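Endoglucanase (Mytilus edulis, PDB 1WC2) cleaves internal beta-1,4-glucosidic linkages in cellulose and related beta-glucans, is active on soluble carboxymethylcellulose and also has expansin activity. Local coordinates at residues 75-80 against 91-96; 41-46 against 173-178. One frame throughout, in Å; residues are numbered along the deposited sequence. Where two conformers were deposited one is given.

Contact 1 of 2, residues 75-80 against 91-96; sequences LTTTGG and EGLSKT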
loop_
_atom_site.group_PDB
_atom_site.type_symbol
_atom_site.label_atom_id
_atom_site.label_comp_id
_atom_site.label_asym_id
_atom_site.label_seq_id
_atom_site.Cartn_x
_atom_site.Cartn_y
_atom_site.Cartn_z
ATOM N N LEU A 75 -0.757 5.251 6.922
ATOM C CA LEU A 75 -2.116 5.536 6.483
ATOM C C LEU A 75 -2.970 5.914 7.679
ATOM O O LEU A 75 -2.902 5.250 8.714
ATOM C CB LEU A 75 -2.718 4.306 5.811
ATOM C CG LEU A 75 -2.036 3.814 4.527
ATOM C CD1 LEU A 75 -2.818 2.640 3.953
ATOM C CD2 LEU A 75 -1.916 4.937 3.509
ATOM N N THR A 76 -3.775 6.965 7.533
ATOM C CA THR A 76 -4.736 7.397 8.546
ATOM C C THR A 76 -6.135 7.367 7.941
ATOM O O THR A 76 -6.364 7.940 6.874
ATOM C CB THR A 76 -4.380 8.819 9.026
ATOM O OG1 THR A 76 -3.066 8.807 9.607
ATOM C CG2 THR A 76 -5.347 9.280 10.126
ATOM N N THR A 77 -7.089 6.712 8.606
ATOM C CA THR A 77 -8.437 6.605 8.049
ATOM C C THR A 77 -9.155 7.948 8.109
ATOM O O THR A 77 -9.031 8.698 9.087
ATOM C CB THR A 77 -9.277 5.546 8.784
ATOM O OG1 THR A 77 -9.370 5.894 10.174
ATOM C CG2 THR A 77 -8.627 4.161 8.692
ATOM N N THR A 78 -9.887 8.274 7.050
ATOM C CA THR A 78 -10.733 9.464 7.037
ATOM C C THR A 78 -12.094 9.212 7.684
ATOM O O THR A 78 -12.784 10.166 8.048
ATOM C CB THR A 78 -11.004 9.949 5.612
ATOM O OG1 THR A 78 -11.750 8.937 4.917
ATOM C CG2 THR A 78 -9.706 10.215 4.826
ATOM N N GLY A 79 -12.478 7.941 7.801
ATOM C CA GLY A 79 -13.832 7.546 8.142
ATOM C C GLY A 79 -14.651 7.114 6.926
ATOM O O GLY A 79 -15.716 6.505 7.088
ATOM N N GLY A 80 -14.187 7.440 5.717
ATOM C CA GLY A 80 -14.891 7.109 4.484
ATOM C C GLY A 80 -14.410 5.834 3.810
ATOM O O GLY A 80 -13.542 5.124 4.311
ATOM N N GLU A 91 -12.761 7.153 12.193
ATOM C CA GLU A 91 -11.790 8.109 11.658
ATOM C C GLU A 91 -10.602 8.194 12.598
ATOM O O GLU A 91 -10.766 8.140 13.822
ATOM C CB GLU A 91 -12.408 9.508 11.490
ATOM C CG GLU A 91 -11.405 10.559 11.018
ATOM C CD GLU A 91 -11.998 11.879 10.569
ATOM O OE1 GLU A 91 -13.204 12.122 10.777
ATOM O OE2 GLU A 91 -11.218 12.680 9.991
ATOM N N GLY A 92 -9.409 8.335 12.030
ATOM C CA GLY A 92 -8.208 8.611 12.794
ATOM C C GLY A 92 -7.409 7.401 13.223
ATOM O O GLY A 92 -6.419 7.557 13.946
ATOM N N LEU A 93 -7.814 6.209 12.796
ATOM C CA LEU A 93 -7.021 5.008 13.013
ATOM C C LEU A 93 -5.831 5.042 12.063
ATOM O O LEU A 93 -5.939 5.541 10.939
ATOM C CB LEU A 93 -7.837 3.753 12.747
ATOM C CG LEU A 93 -9.089 3.558 13.610
ATOM C CD1 LEU A 93 -9.820 2.314 13.164
ATOM C CD2 LEU A 93 -8.731 3.459 15.073
ATOM N N SER A 94 -4.702 4.494 12.494
ATOM C CA SER A 94 -3.512 4.532 11.654
ATOM C C SER A 94 -2.544 3.377 11.867
ATOM O O SER A 94 -2.243 3.005 13.011
ATOM C CB SER A 94 -2.752 5.846 11.850
ATOM O OG SER A 94 -2.105 5.881 13.108
ATOM N N LYS A 95 -2.024 2.869 10.751
ATOM C CA LYS A 95 -0.971 1.862 10.745
ATOM C C LYS A 95 -0.026 2.186 9.583
ATOM O O LYS A 95 -0.406 2.896 8.640
ATOM C CB LYS A 95 -1.535 0.443 10.557
ATOM C CG LYS A 95 -2.331 -0.125 11.735
ATOM C CD LYS A 95 -1.494 -0.295 12.991
ATOM C CE LYS A 95 -2.269 -1.002 14.103
ATOM N NZ LYS A 95 -1.527 -1.013 15.389
ATOM N N THR A 96 1.181 1.633 9.646
ATOM C CA THR A 96 2.211 1.853 8.639
ATOM C C THR A 96 2.498 0.559 7.862
ATOM O O THR A 96 2.658 -0.521 8.458
ATOM C CB THR A 96 3.481 2.387 9.319
ATOM O OG1 THR A 96 3.238 3.702 9.835
ATOM C CG2 THR A 96 4.644 2.539 8.337
HETATM O O HOH W 1 -8.529 11.471 9.466
#
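Thr77 meets 91-96 with its side chain as well as its backbone: Leu93 N donates to Thr77 OG1 at 3.1 Å, bent to 137°. With chi1 at 59°, OG1 lies between the backbone N and the carbonyl carbon of its own residue. There it can also give its hydrogen to Arg90 O, a double use that suits a threonine, whose CG2 meanwhile packs near Leu93 CB. The main chain of the same residue adds two bonds, Thr77 N to Leu93 O at 2.9 Å and Gly92 N to Thr77 O at 3.0 Å, the latter from above the carbonyl plane. Further along, 72-78 and 94-100 are antiparallel neighbours in the double-psi beta-barrel. Leu75 and Lys95 form the hydrogen-bonded pair, with Leu75 N reaching Lys95 O at 2.9 Å and 166°; Thr76 and Ser94 form the next, non-hydrogen-bonded pair. At the loop end the extended Glu91 chain lays CD 3.1 Å from Thr78 O. Thr78 O and the Glu91 carboxylate, both acceptors, share Lys3, which salt-bridges OE1 and hydrogen-bonds the carbonyl; Tyr11 holds OE2, and a water bridges OE2 and Thr77 O. Glycine fits position 79: a beta carbon would press on Glu91 CB and Thr78 O.

Contact 2 of 2, residues 41-46 against 173-178; sequences FGWNAG and YGQCQC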
loop_
_atom_site.group_PDB
_atom_site.type_symbol
_atom_site.label_atom_id
_atom_site.label_comp_id
_atom_site.label_asym_id
_atom_site.label_seq_id
_atom_site.Cartn_x
_atom_site.Cartn_y
_atom_site.Cartn_z
ATOM N N PHE A 41 9.685 -14.619 2.107
ATOM C CA PHE A 41 10.271 -14.929 3.410
ATOM C C PHE A 41 9.148 -15.320 4.369
ATOM O O PHE A 41 7.964 -15.237 4.029
ATOM C CB PHE A 41 11.052 -13.728 3.967
ATOM C CG PHE A 41 12.304 -13.411 3.199
ATOM C CD1 PHE A 41 12.505 -12.151 2.647
ATOM C CD2 PHE A 41 13.284 -14.384 3.018
ATOM C CE1 PHE A 41 13.653 -11.880 1.952
ATOM C CE2 PHE A 41 14.427 -14.104 2.315
ATOM C CZ PHE A 41 14.611 -12.857 1.776
ATOM N N GLY A 42 9.515 -15.762 5.570
ATOM C CA GLY A 42 8.539 -16.155 6.568
ATOM C C GLY A 42 7.723 -14.999 7.127
ATOM O O GLY A 42 6.601 -15.220 7.576
ATOM N N TRP A 43 8.281 -13.785 7.103
ATOM C CA TRP A 43 7.655 -12.607 7.722
ATOM C C TRP A 43 6.597 -11.892 6.884
ATOM O O TRP A 43 5.765 -11.153 7.424
ATOM C CB TRP A 43 8.719 -11.586 8.195
ATOM C CG TRP A 43 9.747 -11.119 7.167
ATOM C CD1 TRP A 43 11.016 -11.608 7.003
ATOM C CD2 TRP A 43 9.624 -10.031 6.244
ATOM N NE1 TRP A 43 11.670 -10.917 6.015
ATOM C CE2 TRP A 43 10.837 -9.954 5.517
ATOM C CE3 TRP A 43 8.594 -9.140 5.918
ATOM C CZ2 TRP A 43 11.057 -9.014 4.530
ATOM C CZ3 TRP A 43 8.814 -8.202 4.937
ATOM C CH2 TRP A 43 10.031 -8.158 4.233
ATOM N N ASN A 44 6.589 -12.115 5.575
ATOM C CA ASN A 44 5.752 -11.269 4.720
ATOM C C ASN A 44 4.248 -11.469 5.002
ATOM O O ASN A 44 3.471 -10.518 5.015
ATOM C CB ASN A 44 5.952 -11.540 3.208
ATOM C CG ASN A 44 7.404 -11.525 2.741
ATOM O OD1 ASN A 44 8.283 -12.128 3.351
ATOM N ND2 ASN A 44 7.637 -10.922 1.576
ATOM N N ALA A 45 3.836 -12.721 5.184
ATOM C CA ALA A 45 2.411 -13.057 5.208
ATOM C C ALA A 45 1.630 -12.385 6.334
ATOM O O ALA A 45 0.446 -12.075 6.162
ATOM C CB ALA A 45 2.216 -14.581 5.280
ATOM N N GLY A 46 2.289 -12.179 7.484
ATOM C CA GLY A 46 1.649 -11.641 8.662
ATOM C C GLY A 46 2.000 -10.182 8.910
ATOM O O GLY A 46 1.559 -9.620 9.905
ATOM N N TYR A 173 13.826 -5.286 5.432
ATOM C CA TYR A 173 13.889 -4.961 4.005
ATOM C C TYR A 173 15.285 -5.283 3.420
ATOM O O TYR A 173 15.409 -5.648 2.245
ATOM C CB TYR A 173 13.485 -3.501 3.709
ATOM C CG TYR A 173 13.556 -3.242 2.220
ATOM C CD1 TYR A 173 12.705 -3.912 1.336
ATOM C CD2 TYR A 173 14.516 -2.397 1.681
ATOM C CE1 TYR A 173 12.812 -3.725 -0.038
ATOM C CE2 TYR A 173 14.619 -2.206 0.304
ATOM C CZ TYR A 173 13.766 -2.891 -0.545
ATOM O OH TYR A 173 13.847 -2.761 -1.911
ATOM N N GLY A 174 16.333 -5.182 4.239
ATOM C CA GLY A 174 17.677 -5.546 3.820
ATOM C C GLY A 174 17.854 -6.979 3.338
ATOM O O GLY A 174 18.817 -7.278 2.638
ATOM N N GLN A 175 16.944 -7.859 3.738
ATOM C CA GLN A 175 16.884 -9.231 3.235
ATOM C C GLN A 175 16.446 -9.334 1.776
ATOM O O GLN A 175 16.723 -10.345 1.117
ATOM C CB GLN A 175 15.914 -10.060 4.067
ATOM C CG GLN A 175 16.290 -10.169 5.537
ATOM C CD GLN A 175 15.254 -10.902 6.352
ATOM O OE1 GLN A 175 14.458 -11.667 5.806
ATOM N NE2 GLN A 175 15.257 -10.678 7.665
ATOM N N CYS A 176 15.714 -8.330 1.286
ATOM C CA CYS A 176 15.116 -8.360 -0.045
ATOM C C CYS A 176 16.177 -8.091 -1.104
ATOM O O CYS A 176 17.075 -7.273 -0.895
ATOM C CB CYS A 176 14.004 -7.303 -0.141
ATOM S SG CYS A 176 12.714 -7.504 1.146
ATOM N N GLN A 177 16.049 -8.731 -2.263
ATOM C CA GLN A 177 17.057 -8.588 -3.309
ATOM C C GLN A 177 17.191 -7.144 -3.787
ATOM O O GLN A 177 18.289 -6.709 -4.135
ATOM C CB GLN A 177 16.767 -9.519 -4.483
ATOM C CG GLN A 177 17.888 -9.595 -5.507
ATOM C CD GLN A 177 17.604 -10.615 -6.592
ATOM O OE1 GLN A 177 16.700 -11.444 -6.456
ATOM N NE2 GLN A 177 18.365 -10.548 -7.685
ATOM N N CYS A 178 16.089 -6.398 -3.796
ATOM C CA CYS A 178 16.128 -5.026 -4.294
ATOM C C CYS A 178 16.811 -4.026 -3.355
ATOM O O CYS A 178 17.107 -2.900 -3.758
ATOM C CB CYS A 178 14.719 -4.560 -4.668
ATOM S SG CYS A 178 14.011 -5.513 -6.046
#
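Gln175 OE1 lies over the ring of Phe41 and at the same time at the indole edge of Trp43, and these two approaches define the contact. Above Phe41 the oxygen stands 3.7 Å from the ring plane, over its centre. Toward Trp43 it lies in the indole plane, where NE1 donates to it at 2.9 Å with an N-H...O angle of 158°. The indole N-H in turn arrives well above the carbonyl plane of the amide, which is turned about 80° against each of the two rings. The glutamine chain, its CG anti to the carbonyl carbon, is extended beyond CG, long enough to carry its amide out to the indole while the aliphatic root stays by the phenyl: CB rests 3.6 Å from Phe41 CE1. Phe41 CZ comes 3.3 Å from the backbone O of Gln175.

The benzo end of the Trp43 indole presents its rim to Cys176, with SG 4.1 Å from CZ2. Asn44 OD1 lies 3.8 Å above the indole plane, over one face, while its ND2 bonds Cys32 O. An alanine in place of Trp43 would probably leave Gln175 OE1 without its indole donor, free the amide to swing, and open a gap beside the Cys176 sulfur.

A cysteine serves two purposes at position 176: its sulfur meets the indole edge and is disulfide-bonded to Cys32. The residue ends a type I beta turn that starts at Tyr173, with Cys176 N bonded to Tyr173 O, and within this turn the side chain of Gln175 sets off toward the two rings. In this cysteine-rich family 45 glycoside hydrolase the Cys32-Cys176 disulfide ties the C-terminal segment to the loop between strands 14-22 and 49-53, and beside it pack the indole-glutamine bond and an edge-on sulfur-aromatic contact made by a disulfide sulfur.

Overall arrangement
Contact 1 and contact 2 lie 25 Å apart between centres, with nearest atoms about 9 Å apart, and do not touch. Along the chain the first is nested within the second: 75-80 and 91-96 are separated by only ten residues, whereas 41-46 and 173-178 enclose 126, including most of the barrel strands. One is therefore a local strand pairing within the barrel, the other a long-range closure between loops at its periphery. The Leu75 side chain of contact 1 is about 10 Å from that of Asp132, the probable proton donor, whereas contact 2 lies away from Asp132 and from Asp24, the probable nucleophile.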